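Local coordinates for acinetobacter secreted protease CpaA (Acinetobacter nosocomialis M2, PDB 6O38), which is a secreted zinc metalloprotease that forms a complex with its chaperone CpaB and is probably exported through the type II secretion system, at residues A[179-184]-A[520-525]; A[238-243]-A[259-264]; A[358-363]-A[415-420]; A[432-437]-A[465-470]. All blocks are in the same frame, centred on the assembly; numbering follows the deposited sequence.

Contact 1: A[179-184]-A[520-525]; sequences SALGKW and HPLGST
Leu181 approaches the imidazole of His520 obliquely, with its CD2 3.8 Å from NE2 of the ring. One face of that ring carries CD of Pro521, 3.3 Å above the plane and displaced toward the rim, while CA of Leu522 lies in the plane at the edge. Chi1 of -166° sets CG of His520 anti to its backbone N. The ring lies against its own turn, as its ND1 bears out by accepting from the backbone N of Leu522 at 3.0 Å; this donor is tilted 20° from the ring plane, and the bond is fairly straight.

Leu181 meets three consecutive residues. Its CD2 lies 4.0 Å from CD of Pro521, and its CD1 packs 3.9 Å from CD1 of Leu522. The side chain of Leu181 crosses that of His520 at about a right angle. Beside it, CB of Ala180 touches CG of Pro521 at 3.9 Å. The contact is apolar in character and small, with 174 Å² buried on both sides together.

Each partner is a turn. His520 to Gly523 form a type I beta turn, closed by Gly523 N bonding to His520 O, and His520 N donates to Ser524 OG. In the other segment, Gly182 and Lys183 both face Tyr178, a G1 beta bulge. The arrangement is thus one of loop-to-loop packing: a bulged hairpin connection of an StcE beta-sandwich domain against a type I turn from the loop following zinc-bearing helix 496-504.

Contact 2: A[238-243]-A[259-264]; sequences IKSTAT and LTLKTG
Ser240 and Leu261 meet in an StcE beta-sandwich domain, where the end of strand 235-240, which pairs with strands 210-215 and 266-272, comes against strand 260-261, an outermost strand of a small three-stranded sheet, and the turn after it. The chain leaves strand 235-240 through an ST turn, in which OG of Ser240 accepts from the backbone N of Ala242 at 3.2 Å. CB of the same serine rests 3.6 Å from CG of Leu261 and 3.4 Å from the carbonyl O of Lys262. The isobutyl group of Leu261 begins with CG anti to the backbone N (chi1 -175°), and its CD2 reaches CG2 of Ile238 at 3.7 Å. Phe215 and Tyr267 add further packing around Leu261.

Beyond this apolar end, two hydrogen bonds hold the segments together. Gly264 N donates to Ser240 O at 2.9 Å. Thr263 OG1 donates to Ala242 O at 2.6 Å, lying in the carbonyl plane with a C=O...donor angle of 150°. Thr243 O lies 3.3 Å from Thr263 OG1, but the angle is too poor for a hydrogen bond.

The chemistry implies a divided contact: leucine and isoleucine methyls pack at the buried end, whereas carbonyl oxygens of residues 240 and 242 receive donors from the exposed turn at Thr263 and Gly264.

Contact 3: A[358-363]-A[415-420]; sequences NRRFIY and RFYLRD. With SO4 (sulfate ion), chain O.
The side chains of Asn358 and Tyr417 cross at about a right angle where an StcE beta-sandwich strand meets a strand of the reprolysin-like metallopeptidase region. The two segments run nearly antiparallel, with axes 7.3 Å apart, and each belongs to a strand paired with strand 367-381. CB of Asn358 sits over one face of the phenol ring, 3.6 Å from its centroid and 19° off the normal, a CH-pi contact. The Asn358 amide is moderately inclined to the ring.

Arg360 approaches the same tyrosine from its far end. CB of Arg360 lies in the ring plane at the edge, 3.7 Å from OH of Tyr417. The guanidinium, turned 66° against the ring, donates from NH1 to that hydroxyl at 2.8 Å; the oxygen is close to the guanidinium plane, but the bond is bent, 132° at the hydrogen. NE of Arg360 forms a salt bridge with Asp371. Tyr417 OH also hydrogen-bonds Glu410, of helix 391-411, while Arg360 NH2 reaches the carbonyl of Ala414. Acidic neighbours on both groups would be expected to stabilise the arginine's positive charge.

Farther along, Arg419 forms a salt bridge with Asp376, and its NH1 makes a weak hydrogen bond to O1 of a sulfate ion, probably from the crystallisation liquor. A water bridges the two strands: it accepts from Asn358 ND2 at 2.7 Å and donates to the carbonyl O of Leu418 at 3.1 Å.

Contact 4: A[432-437]-A[465-470]; sequences TLKEAI and PGDGGC
Thr432, the N-cap of helix 433-439, meets Asp467 of the loop between strands 457-462 and 471-473, within the reprolysin-like metallopeptidase region. Its hydroxyl works twice: OG1 donates weakly to Asp467 OD2 at 3.3 Å and accepts from Glu435 N at 3.0 Å, the latter being the capping bond. A chi1 of 64° puts OG1 between the backbone N and the carbonyl carbon, within reach of the helix's first turn. The Thr432 methyl CG2 lies 3.3 Å from the other carboxylate oxygen, OD1.

The side chain of Lys434 crosses that of Asp467 at about a right angle and approaches with its aliphatic part, CD lying 3.2 Å from OD2. The ammonium does not close a salt bridge, since NZ stays 4.5 Å from OD2, although the opposite charges remain near each other. Together with the helix N terminus, this lysine would probably favour a charged carboxylate. At the helix start the backbone joins in, Leu433 N donating to Pro465 O at 3.2 Å. Leu433 also packs CB against CA of Gly466 and carries its CD2 to the carbonyl O of Cys470.

A shell outward, Ala485 and Trp472 touch this leucine. Cys470 packs on Thr169 of the chaperone chain CpaB, and is tied to Cys491 by a disulfide between the two SG atoms.

Contact 1 is a surface contact, whereas contacts 2, 3 and 4 are partly buried. Contact 1 spans the longest chain separation and encloses the other three in sequence; it is apolar between loops, while the others combine packing with hydrogen bonds. Contact 2 stays inside one beta-sandwich domain and contact 4 inside the metallopeptidase region, their centres about 52 Å apart. Contacts 1 and 3 both bridge the two kinds of region, contact 1 by loop packing and contact 3 through strands, an arginine-tyrosine bond and a water. Contacts 3 and 4 hold successive elements, strand 416-425 and helix 433-439, yet their nearest atoms remain about 13 Å apart. Contact 4 alone touches the chaperone.

Contact 1: A[179-184]-A[520-525]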
loop_
_atom_site.group_PDB
_atom_site.type_symbol
_atom_site.label_atom_id
_atom_site.label_comp_id
_atom_site.label_asym_id
_atom_site.label_seq_id
_atom_site.Cartn_x
_atom_site.Cartn_y
_atom_site.Cartn_z
ATOM N N SER A 179 21.955 -2.770 3.262
ATOM C CA SER A 179 23.034 -2.590 4.226
ATOM C C SER A 179 22.513 -2.069 5.561
ATOM O O SER A 179 23.152 -2.284 6.598
ATOM C CB SER A 179 24.096 -1.645 3.663
ATOM O OG SER A 179 23.508 -0.471 3.134
ATOM N N ALA A 180 21.368 -1.383 5.557
ATOM C CA ALA A 180 20.753 -0.966 6.813
ATOM C C ALA A 180 20.325 -2.165 7.649
ATOM O O ALA A 180 20.259 -2.072 8.880
ATOM C CB ALA A 180 19.559 -0.053 6.538
ATOM N N LEU A 181 20.028 -3.293 7.001
ATOM C CA LEU A 181 19.680 -4.524 7.695
ATOM C C LEU A 181 20.792 -5.559 7.688
ATOM O O LEU A 181 20.735 -6.505 8.479
ATOM C CB LEU A 181 18.428 -5.156 7.069
ATOM C CG LEU A 181 17.102 -4.404 7.188
ATOM C CD1 LEU A 181 16.019 -5.122 6.399
ATOM C CD2 LEU A 181 16.699 -4.264 8.646
ATOM N N GLY A 182 21.798 -5.399 6.832
ATOM C CA GLY A 182 22.788 -6.447 6.629
ATOM C C GLY A 182 22.171 -7.766 6.221
ATOM O O GLY A 182 22.651 -8.829 6.632
ATOM N N LYS A 183 21.113 -7.719 5.413
ATOM C CA LYS A 183 20.360 -8.907 5.043
ATOM C C LYS A 183 19.974 -8.837 3.574
ATOM O O LYS A 183 19.696 -7.757 3.047
ATOM C CB LYS A 183 19.094 -9.052 5.898
ATOM C CG LYS A 183 19.353 -9.374 7.359
ATOM C CD LYS A 183 20.073 -10.700 7.511
ATOM C CE LYS A 183 20.308 -11.034 8.973
ATOM N NZ LYS A 183 19.369 -12.085 9.450
ATOM N N TRP A 184 19.961 -9.996 2.921
ATOM C CA TRP A 184 19.365 -10.119 1.598
ATOM C C TRP A 184 17.854 -10.234 1.750
ATOM O O TRP A 184 17.362 -11.121 2.456
ATOM C CB TRP A 184 19.931 -11.332 0.862
ATOM C CG TRP A 184 21.369 -11.185 0.474
ATOM C CD1 TRP A 184 22.459 -11.564 1.203
ATOM C CD2 TRP A 184 21.876 -10.624 -0.743
ATOM N NE1 TRP A 184 23.612 -11.271 0.517
ATOM C CE2 TRP A 184 23.282 -10.692 -0.680
ATOM C CE3 TRP A 184 21.277 -10.068 -1.877
ATOM C CZ2 TRP A 184 24.098 -10.227 -1.709
ATOM C CZ3 TRP A 184 22.089 -9.606 -2.898
ATOM C CH2 TRP A 184 23.485 -9.690 -2.807
ATOM N N HIS A 520 11.448 1.059 10.498
ATOM C CA HIS A 520 12.093 -0.069 9.843
ATOM C C HIS A 520 12.408 0.309 8.407
ATOM O O HIS A 520 11.596 0.999 7.773
ATOM C CB HIS A 520 11.200 -1.314 9.879
ATOM C CG HIS A 520 11.914 -2.583 9.529
ATOM N ND1 HIS A 520 12.087 -3.007 8.229
ATOM C CD2 HIS A 520 12.499 -3.521 10.311
ATOM C CE1 HIS A 520 12.748 -4.150 8.225
ATOM N NE2 HIS A 520 13.010 -4.484 9.475
ATOM N N PRO A 521 13.558 -0.102 7.867
ATOM C CA PRO A 521 13.895 0.270 6.481
ATOM C C PRO A 521 12.925 -0.267 5.444
ATOM O O PRO A 521 12.849 0.294 4.345
ATOM C CB PRO A 521 15.299 -0.322 6.292
ATOM C CG PRO A 521 15.848 -0.447 7.678
ATOM C CD PRO A 521 14.671 -0.792 8.540
ATOM N N LEU A 522 12.187 -1.334 5.748
ATOM C CA LEU A 522 11.244 -1.929 4.810
ATOM C C LEU A 522 9.821 -1.421 5.004
ATOM O O LEU A 522 8.891 -1.965 4.399
ATOM C CB LEU A 522 11.271 -3.454 4.930
ATOM C CG LEU A 522 12.594 -4.144 4.593
ATOM C CD1 LEU A 522 12.480 -5.643 4.819
ATOM C CD2 LEU A 522 13.015 -3.843 3.162
ATOM N N GLY A 523 9.631 -0.394 5.828
ATOM C CA GLY A 523 8.308 0.139 6.084
ATOM C C GLY A 523 8.112 0.522 7.534
ATOM O O GLY A 523 8.363 -0.282 8.437
ATOM N N SER A 524 7.658 1.750 7.771
ATOM C CA SER A 524 7.516 2.294 9.112
ATOM C C SER A 524 6.081 2.740 9.349
ATOM O O SER A 524 5.447 3.320 8.463
ATOM C CB SER A 524 8.470 3.471 9.323
ATOM O OG SER A 524 9.821 3.063 9.194
ATOM N N THR A 525 5.580 2.486 10.556
ATOM C CA THR A 525 4.204 2.822 10.888
ATOM C C THR A 525 4.045 4.338 11.015
ATOM O O THR A 525 4.996 5.110 10.859
ATOM C CB THR A 525 3.776 2.114 12.172
ATOM O OG1 THR A 525 4.552 2.601 13.275
ATOM C CG2 THR A 525 3.975 0.611 12.040
#

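Contact 2: A[238-243]-A[259-264]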
loop_
_atom_site.group_PDB
_atom_site.type_symbol
_atom_site.label_atom_id
_atom_site.label_comp_id
_atom_site.label_asym_id
_atom_site.label_seq_id
_atom_site.Cartn_x
_atom_site.Cartn_y
_atom_site.Cartn_z
ATOM N N ILE A 238 -4.011 -19.168 -2.167
ATOM C CA ILE A 238 -5.086 -20.050 -2.604
ATOM C C ILE A 238 -6.005 -19.245 -3.512
ATOM O O ILE A 238 -6.570 -18.228 -3.088
ATOM C CB ILE A 238 -5.858 -20.645 -1.415
ATOM C CG1 ILE A 238 -4.901 -21.407 -0.495
ATOM C CG2 ILE A 238 -6.966 -21.561 -1.904
ATOM C CD1 ILE A 238 -5.572 -22.045 0.700
ATOM N N LYS A 239 -6.158 -19.703 -4.753
ATOM C CA LYS A 239 -6.957 -19.018 -5.758
ATOM C C LYS A 239 -8.039 -19.953 -6.280
ATOM O O LYS A 239 -7.870 -21.176 -6.299
ATOM C CB LYS A 239 -6.101 -18.559 -6.946
ATOM C CG LYS A 239 -5.049 -17.511 -6.646
ATOM C CD LYS A 239 -4.179 -17.303 -7.878
ATOM C CE LYS A 239 -3.015 -16.366 -7.609
ATOM N NZ LYS A 239 -2.196 -16.150 -8.837
ATOM N N SER A 240 -9.155 -19.366 -6.701
ATOM C CA SER A 240 -10.251 -20.144 -7.255
ATOM C C SER A 240 -10.831 -19.449 -8.476
ATOM O O SER A 240 -11.055 -18.235 -8.467
ATOM C CB SER A 240 -11.362 -20.371 -6.225
ATOM O OG SER A 240 -12.467 -21.036 -6.814
ATOM N N THR A 241 -11.072 -20.234 -9.523
ATOM C CA THR A 241 -11.936 -19.843 -10.628
ATOM C C THR A 241 -13.107 -20.806 -10.769
ATOM O O THR A 241 -13.857 -20.725 -11.749
ATOM C CB THR A 241 -11.148 -19.771 -11.941
ATOM O OG1 THR A 241 -10.613 -21.064 -12.252
ATOM C CG2 THR A 241 -10.008 -18.767 -11.825
ATOM N N ALA A 242 -13.281 -21.710 -9.807
ATOM C CA ALA A 242 -14.325 -22.719 -9.863
ATOM C C ALA A 242 -15.700 -22.098 -9.642
ATOM O O ALA A 242 -15.848 -21.038 -9.025
ATOM C CB ALA A 242 -14.072 -23.807 -8.821
ATOM N N THR A 243 -16.720 -22.782 -10.164
ATOM C CA THR A 243 -18.093 -22.320 -9.994
ATOM C C THR A 243 -18.552 -22.473 -8.549
ATOM O O THR A 243 -19.140 -21.551 -7.973
ATOM C CB THR A 243 -19.022 -23.091 -10.935
ATOM O OG1 THR A 243 -18.597 -22.905 -12.290
ATOM C CG2 THR A 243 -20.456 -22.604 -10.785
ATOM N N LEU A 259 -13.443 -18.698 6.167
ATOM C CA LEU A 259 -12.520 -18.779 5.035
ATOM C C LEU A 259 -13.151 -19.559 3.881
ATOM O O LEU A 259 -12.689 -20.630 3.489
ATOM C CB LEU A 259 -11.204 -19.412 5.477
ATOM C CG LEU A 259 -10.572 -18.855 6.752
ATOM C CD1 LEU A 259 -9.299 -19.612 7.095
ATOM C CD2 LEU A 259 -10.294 -17.367 6.612
ATOM N N THR A 260 -14.227 -19.003 3.331
ATOM C CA THR A 260 -14.912 -19.611 2.198
ATOM C C THR A 260 -14.277 -19.133 0.897
ATOM O O THR A 260 -14.052 -17.933 0.712
ATOM C CB THR A 260 -16.405 -19.279 2.218
ATOM O OG1 THR A 260 -16.999 -19.825 3.401
ATOM C CG2 THR A 260 -17.101 -19.863 0.998
ATOM N N LEU A 261 -13.991 -20.076 0.003
ATOM C CA LEU A 261 -13.291 -19.801 -1.248
ATOM C C LEU A 261 -14.309 -19.819 -2.383
ATOM O O LEU A 261 -14.708 -20.885 -2.859
ATOM C CB LEU A 261 -12.185 -20.829 -1.469
ATOM C CG LEU A 261 -11.273 -20.636 -2.677
ATOM C CD1 LEU A 261 -10.357 -19.438 -2.476
ATOM C CD2 LEU A 261 -10.469 -21.898 -2.937
ATOM N N LYS A 262 -14.727 -18.634 -2.821
ATOM C CA LYS A 262 -15.711 -18.494 -3.881
ATOM C C LYS A 262 -15.018 -18.212 -5.212
ATOM O O LYS A 262 -13.791 -18.112 -5.301
ATOM C CB LYS A 262 -16.713 -17.390 -3.544
ATOM C CG LYS A 262 -17.474 -17.608 -2.248
ATOM C CD LYS A 262 -18.447 -16.468 -1.987
ATOM C CE LYS A 262 -17.719 -15.137 -1.872
ATOM N NZ LYS A 262 -16.616 -15.182 -0.871
ATOM N N THR A 263 -15.826 -18.093 -6.266
ATOM C CA THR A 263 -15.306 -17.779 -7.589
ATOM C C THR A 263 -14.578 -16.439 -7.575
ATOM O O THR A 263 -15.138 -15.418 -7.167
ATOM C CB THR A 263 -16.443 -17.749 -8.611
ATOM O OG1 THR A 263 -17.219 -18.949 -8.498
ATOM C CG2 THR A 263 -15.889 -17.643 -10.024
ATOM N N GLY A 264 -13.325 -16.449 -8.025
ATOM C CA GLY A 264 -12.511 -15.254 -8.066
ATOM C C GLY A 264 -11.855 -14.869 -6.758
ATOM O O GLY A 264 -11.077 -13.906 -6.737
#

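Contact 3: A[358-363]-A[415-420]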
loop_
_atom_site.group_PDB
_atom_site.type_symbol
_atom_site.label_atom_id
_atom_site.label_comp_id
_atom_site.label_asym_id
_atom_site.label_seq_id
_atom_site.Cartn_x
_atom_site.Cartn_y
_atom_site.Cartn_z
ATOM N N ASN A 358 -18.449 5.915 10.063
ATOM C CA ASN A 358 -17.959 4.572 9.787
ATOM C C ASN A 358 -18.112 3.735 11.047
ATOM O O ASN A 358 -17.746 4.181 12.141
ATOM C CB ASN A 358 -16.494 4.597 9.341
ATOM C CG ASN A 358 -16.317 5.144 7.939
ATOM O OD1 ASN A 358 -16.161 4.387 6.982
ATOM N ND2 ASN A 358 -16.335 6.466 7.812
ATOM N N ARG A 359 -18.659 2.530 10.900
ATOM C CA ARG A 359 -18.912 1.676 12.050
ATOM C C ARG A 359 -18.505 0.250 11.726
ATOM O O ARG A 359 -18.907 -0.293 10.693
ATOM C CB ARG A 359 -20.388 1.714 12.464
ATOM C CG ARG A 359 -20.845 3.057 12.993
ATOM C CD ARG A 359 -20.540 3.187 14.471
ATOM N NE ARG A 359 -21.300 2.242 15.279
ATOM C CZ ARG A 359 -22.457 2.522 15.863
ATOM N NH1 ARG A 359 -23.000 3.724 15.729
ATOM N NH2 ARG A 359 -23.070 1.599 16.584
ATOM N N ARG A 360 -17.709 -0.350 12.606
ATOM C CA ARG A 360 -17.248 -1.720 12.443
ATOM C C ARG A 360 -17.764 -2.575 13.590
ATOM O O ARG A 360 -17.778 -2.141 14.747
ATOM C CB ARG A 360 -15.716 -1.803 12.375
ATOM C CG ARG A 360 -15.192 -3.218 12.144
ATOM C CD ARG A 360 -13.709 -3.245 11.808
ATOM N NE ARG A 360 -12.871 -2.980 12.972
ATOM C CZ ARG A 360 -12.253 -1.826 13.199
ATOM N NH1 ARG A 360 -12.376 -0.826 12.335
ATOM N NH2 ARG A 360 -11.512 -1.671 14.287
ATOM N N PHE A 361 -18.196 -3.789 13.259
ATOM C CA PHE A 361 -18.653 -4.760 14.238
ATOM C C PHE A 361 -17.894 -6.061 14.026
ATOM O O PHE A 361 -17.538 -6.411 12.897
ATOM C CB PHE A 361 -20.167 -5.002 14.129
ATOM C CG PHE A 361 -20.992 -3.748 14.229
ATOM C CD1 PHE A 361 -21.288 -3.001 13.099
ATOM C CD2 PHE A 361 -21.471 -3.314 15.454
ATOM C CE1 PHE A 361 -22.046 -1.848 13.190
ATOM C CE2 PHE A 361 -22.229 -2.162 15.552
ATOM C CZ PHE A 361 -22.517 -1.428 14.418
ATOM N N ILE A 362 -17.644 -6.774 15.120
ATOM C CA ILE A 362 -16.904 -8.028 15.078
ATOM C C ILE A 362 -17.717 -9.095 15.800
ATOM O O ILE A 362 -18.377 -8.814 16.807
ATOM C CB ILE A 362 -15.492 -7.884 15.692
ATOM C CG1 ILE A 362 -14.669 -9.154 15.467
ATOM C CG2 ILE A 362 -15.570 -7.540 17.176
ATOM C CD1 ILE A 362 -13.215 -9.017 15.865
ATOM N N TYR A 363 -17.683 -10.314 15.270
ATOM C CA TYR A 363 -18.455 -11.418 15.816
ATOM C C TYR A 363 -17.643 -12.159 16.871
ATOM O O TYR A 363 -16.455 -12.435 16.681
ATOM C CB TYR A 363 -18.873 -12.377 14.700
ATOM C CG TYR A 363 -19.948 -13.362 15.097
ATOM C CD1 TYR A 363 -21.267 -12.954 15.244
ATOM C CD2 TYR A 363 -19.647 -14.701 15.310
ATOM C CE1 TYR A 363 -22.256 -13.848 15.603
ATOM C CE2 TYR A 363 -20.631 -15.604 15.668
ATOM C CZ TYR A 363 -21.934 -15.172 15.813
ATOM O OH TYR A 363 -22.919 -16.064 16.169
ATOM N N ARG A 415 -9.726 0.575 17.079
ATOM C CA ARG A 415 -11.164 0.679 17.318
ATOM C C ARG A 415 -11.612 2.142 17.344
ATOM O O ARG A 415 -12.186 2.634 18.315
ATOM C CB ARG A 415 -11.533 -0.032 18.615
ATOM C CG ARG A 415 -11.206 -1.516 18.629
ATOM C CD ARG A 415 -11.973 -2.235 19.724
ATOM N NE ARG A 415 -11.520 -3.611 19.899
ATOM C CZ ARG A 415 -10.555 -3.978 20.737
ATOM N NH1 ARG A 415 -9.943 -3.070 21.486
ATOM N NH2 ARG A 415 -10.206 -5.253 20.833
ATOM N N PHE A 416 -11.339 2.842 16.244
ATOM C CA PHE A 416 -11.831 4.205 16.105
ATOM C C PHE A 416 -11.937 4.566 14.630
ATOM O O PHE A 416 -11.220 4.024 13.787
ATOM C CB PHE A 416 -10.936 5.215 16.837
ATOM C CG PHE A 416 -9.746 5.674 16.039
ATOM C CD1 PHE A 416 -8.596 4.906 15.980
ATOM C CD2 PHE A 416 -9.773 6.883 15.363
ATOM C CE1 PHE A 416 -7.498 5.331 15.253
ATOM C CE2 PHE A 416 -8.680 7.312 14.632
ATOM C CZ PHE A 416 -7.540 6.534 14.578
ATOM N N TYR A 417 -12.851 5.489 14.342
ATOM C CA TYR A 417 -12.955 6.143 13.047
ATOM C C TYR A 417 -13.123 7.638 13.271
ATOM O O TYR A 417 -13.708 8.066 14.269
ATOM C CB TYR A 417 -14.139 5.628 12.216
ATOM C CG TYR A 417 -13.994 4.224 11.675
ATOM C CD1 TYR A 417 -13.240 3.973 10.536
ATOM C CD2 TYR A 417 -14.641 3.156 12.282
ATOM C CE1 TYR A 417 -13.117 2.693 10.029
ATOM C CE2 TYR A 417 -14.525 1.874 11.782
ATOM C CZ TYR A 417 -13.763 1.647 10.656
ATOM O OH TYR A 417 -13.646 0.370 10.158
ATOM N N LEU A 418 -12.605 8.429 12.337
ATOM C CA LEU A 418 -12.799 9.870 12.368
ATOM C C LEU A 418 -14.006 10.237 11.517
ATOM O O LEU A 418 -14.155 9.747 10.393
ATOM C CB LEU A 418 -11.554 10.605 11.868
ATOM C CG LEU A 418 -10.317 10.547 12.765
ATOM C CD1 LEU A 418 -9.252 11.508 12.261
ATOM C CD2 LEU A 418 -10.679 10.850 14.212
ATOM N N ARG A 419 -14.872 11.086 12.063
ATOM C CA ARG A 419 -16.042 11.592 11.358
ATOM C C ARG A 419 -16.037 13.109 11.454
ATOM O O ARG A 419 -16.029 13.659 12.560
ATOM C CB ARG A 419 -17.331 11.010 11.946
ATOM C CG ARG A 419 -18.605 11.745 11.563
ATOM C CD ARG A 419 -19.829 10.963 12.019
ATOM N NE ARG A 419 -21.065 11.729 11.896
ATOM C CZ ARG A 419 -21.694 12.301 12.917
ATOM N NH1 ARG A 419 -22.815 12.979 12.713
ATOM N NH2 ARG A 419 -21.207 12.190 14.146
ATOM N N ASP A 420 -16.033 13.781 10.306
ATOM C CA ASP A 420 -16.077 15.237 10.298
ATOM C C ASP A 420 -17.526 15.690 10.435
ATOM O O ASP A 420 -18.386 15.311 9.632
ATOM C CB ASP A 420 -15.418 15.806 9.039
ATOM C CG ASP A 420 -16.293 15.699 7.803
ATOM O OD1 ASP A 420 -16.718 14.575 7.463
ATOM O OD2 ASP A 420 -16.562 16.747 7.179
HETATM S S SO4 O . -25.818 13.880 13.753
HETATM O O1 SO4 O . -24.961 13.877 14.935
HETATM O O2 SO4 O . -27.093 13.248 14.076
HETATM O O3 SO4 O . -26.052 15.256 13.324
HETATM O O4 SO4 O . -25.168 13.139 12.676
HETATM O O HOH W 1 -16.667 8.053 9.941
#

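Contact 4: A[432-437]-A[465-470]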
loop_
_atom_site.group_PDB
_atom_site.type_symbol
_atom_site.label_atom_id
_atom_site.label_comp_id
_atom_site.label_asym_id
_atom_site.label_seq_id
_atom_site.Cartn_x
_atom_site.Cartn_y
_atom_site.Cartn_z
ATOM N N THR A 432 2.624 31.651 14.834
ATOM C CA THR A 432 3.195 30.360 14.476
ATOM C C THR A 432 2.165 29.256 14.679
ATOM O O THR A 432 1.173 29.421 15.396
ATOM C CB THR A 432 4.447 30.034 15.310
ATOM O OG1 THR A 432 4.084 29.912 16.693
ATOM C CG2 THR A 432 5.501 31.123 15.158
ATOM N N LEU A 433 2.419 28.116 14.030
ATOM C CA LEU A 433 1.551 26.956 14.202
ATOM C C LEU A 433 1.664 26.413 15.622
ATOM O O LEU A 433 0.680 25.928 16.194
ATOM C CB LEU A 433 1.902 25.884 13.176
ATOM C CG LEU A 433 0.823 24.834 12.890
ATOM C CD1 LEU A 433 -0.467 25.490 12.384
ATOM C CD2 LEU A 433 1.319 23.793 11.893
ATOM N N LYS A 434 2.867 26.499 16.204
ATOM C CA LYS A 434 3.084 26.100 17.590
ATOM C C LYS A 434 2.229 26.927 18.534
ATOM O O LYS A 434 1.671 26.406 19.505
ATOM C CB LYS A 434 4.554 26.318 17.938
ATOM C CG LYS A 434 4.965 25.966 19.353
ATOM C CD LYS A 434 6.438 26.298 19.557
ATOM C CE LYS A 434 6.908 25.994 20.960
ATOM N NZ LYS A 434 8.360 26.301 21.109
ATOM N N GLU A 435 2.129 28.229 18.269
ATOM C CA GLU A 435 1.257 29.092 19.056
ATOM C C GLU A 435 -0.216 28.791 18.803
ATOM O O GLU A 435 -1.033 28.897 19.723
ATOM C CB GLU A 435 1.579 30.554 18.751
ATOM C CG GLU A 435 1.134 31.536 19.816
ATOM C CD GLU A 435 1.669 32.938 19.560
ATOM O OE1 GLU A 435 2.102 33.206 18.419
ATOM O OE2 GLU A 435 1.661 33.768 20.494
ATOM N N ALA A 436 -0.572 28.412 17.571
ATOM C CA ALA A 436 -1.977 28.187 17.240
ATOM C C ALA A 436 -2.551 26.991 17.989
ATOM O O ALA A 436 -3.728 26.997 18.369
ATOM C CB ALA A 436 -2.141 28.007 15.732
ATOM N N ILE A 437 -1.743 25.949 18.199
ATOM C CA ILE A 437 -2.242 24.763 18.887
ATOM C C ILE A 437 -2.558 25.078 20.345
ATOM O O ILE A 437 -3.390 24.405 20.965
ATOM C CB ILE A 437 -1.234 23.605 18.754
ATOM C CG1 ILE A 437 -1.955 22.258 18.829
ATOM C CG2 ILE A 437 -0.147 23.697 19.816
ATOM C CD1 ILE A 437 -2.882 22.016 17.665
ATOM N N PRO A 465 3.958 29.692 9.807
ATOM C CA PRO A 465 5.186 28.889 9.903
ATOM C C PRO A 465 5.287 28.192 11.253
ATOM O O PRO A 465 5.052 28.799 12.300
ATOM C CB PRO A 465 6.301 29.922 9.712
ATOM C CG PRO A 465 5.694 31.210 10.175
ATOM C CD PRO A 465 4.241 31.137 9.787
ATOM N N GLY A 466 5.651 26.909 11.218
ATOM C CA GLY A 466 5.901 26.172 12.443
ATOM C C GLY A 466 7.268 26.461 13.041
ATOM O O GLY A 466 8.206 26.884 12.361
ATOM N N ASP A 467 7.373 26.230 14.352
ATOM C CA ASP A 467 8.624 26.415 15.091
ATOM C C ASP A 467 9.388 25.090 15.132
ATOM O O ASP A 467 9.468 24.404 16.156
ATOM C CB ASP A 467 8.348 26.925 16.500
ATOM C CG ASP A 467 7.767 28.319 16.518
ATOM O OD1 ASP A 467 8.037 29.093 15.576
ATOM O OD2 ASP A 467 7.046 28.642 17.482
ATOM N N GLY A 468 9.958 24.732 13.988
ATOM C CA GLY A 468 10.759 23.532 13.884
ATOM C C GLY A 468 10.054 22.327 13.304
ATOM O O GLY A 468 10.549 21.207 13.467
ATOM N N GLY A 469 8.922 22.519 12.632
ATOM C CA GLY A 469 8.156 21.423 12.073
ATOM C C GLY A 469 6.799 21.886 11.591
ATOM O O GLY A 469 6.306 22.934 12.019
ATOM N N CYS A 470 6.181 21.112 10.703
ATOM C CA CYS A 470 4.918 21.499 10.090
ATOM C C CYS A 470 3.688 20.873 10.739
ATOM O O CYS A 470 2.580 21.078 10.238
ATOM C CB CYS A 470 4.953 21.178 8.590
ATOM S SG CYS A 470 5.168 19.450 8.093
#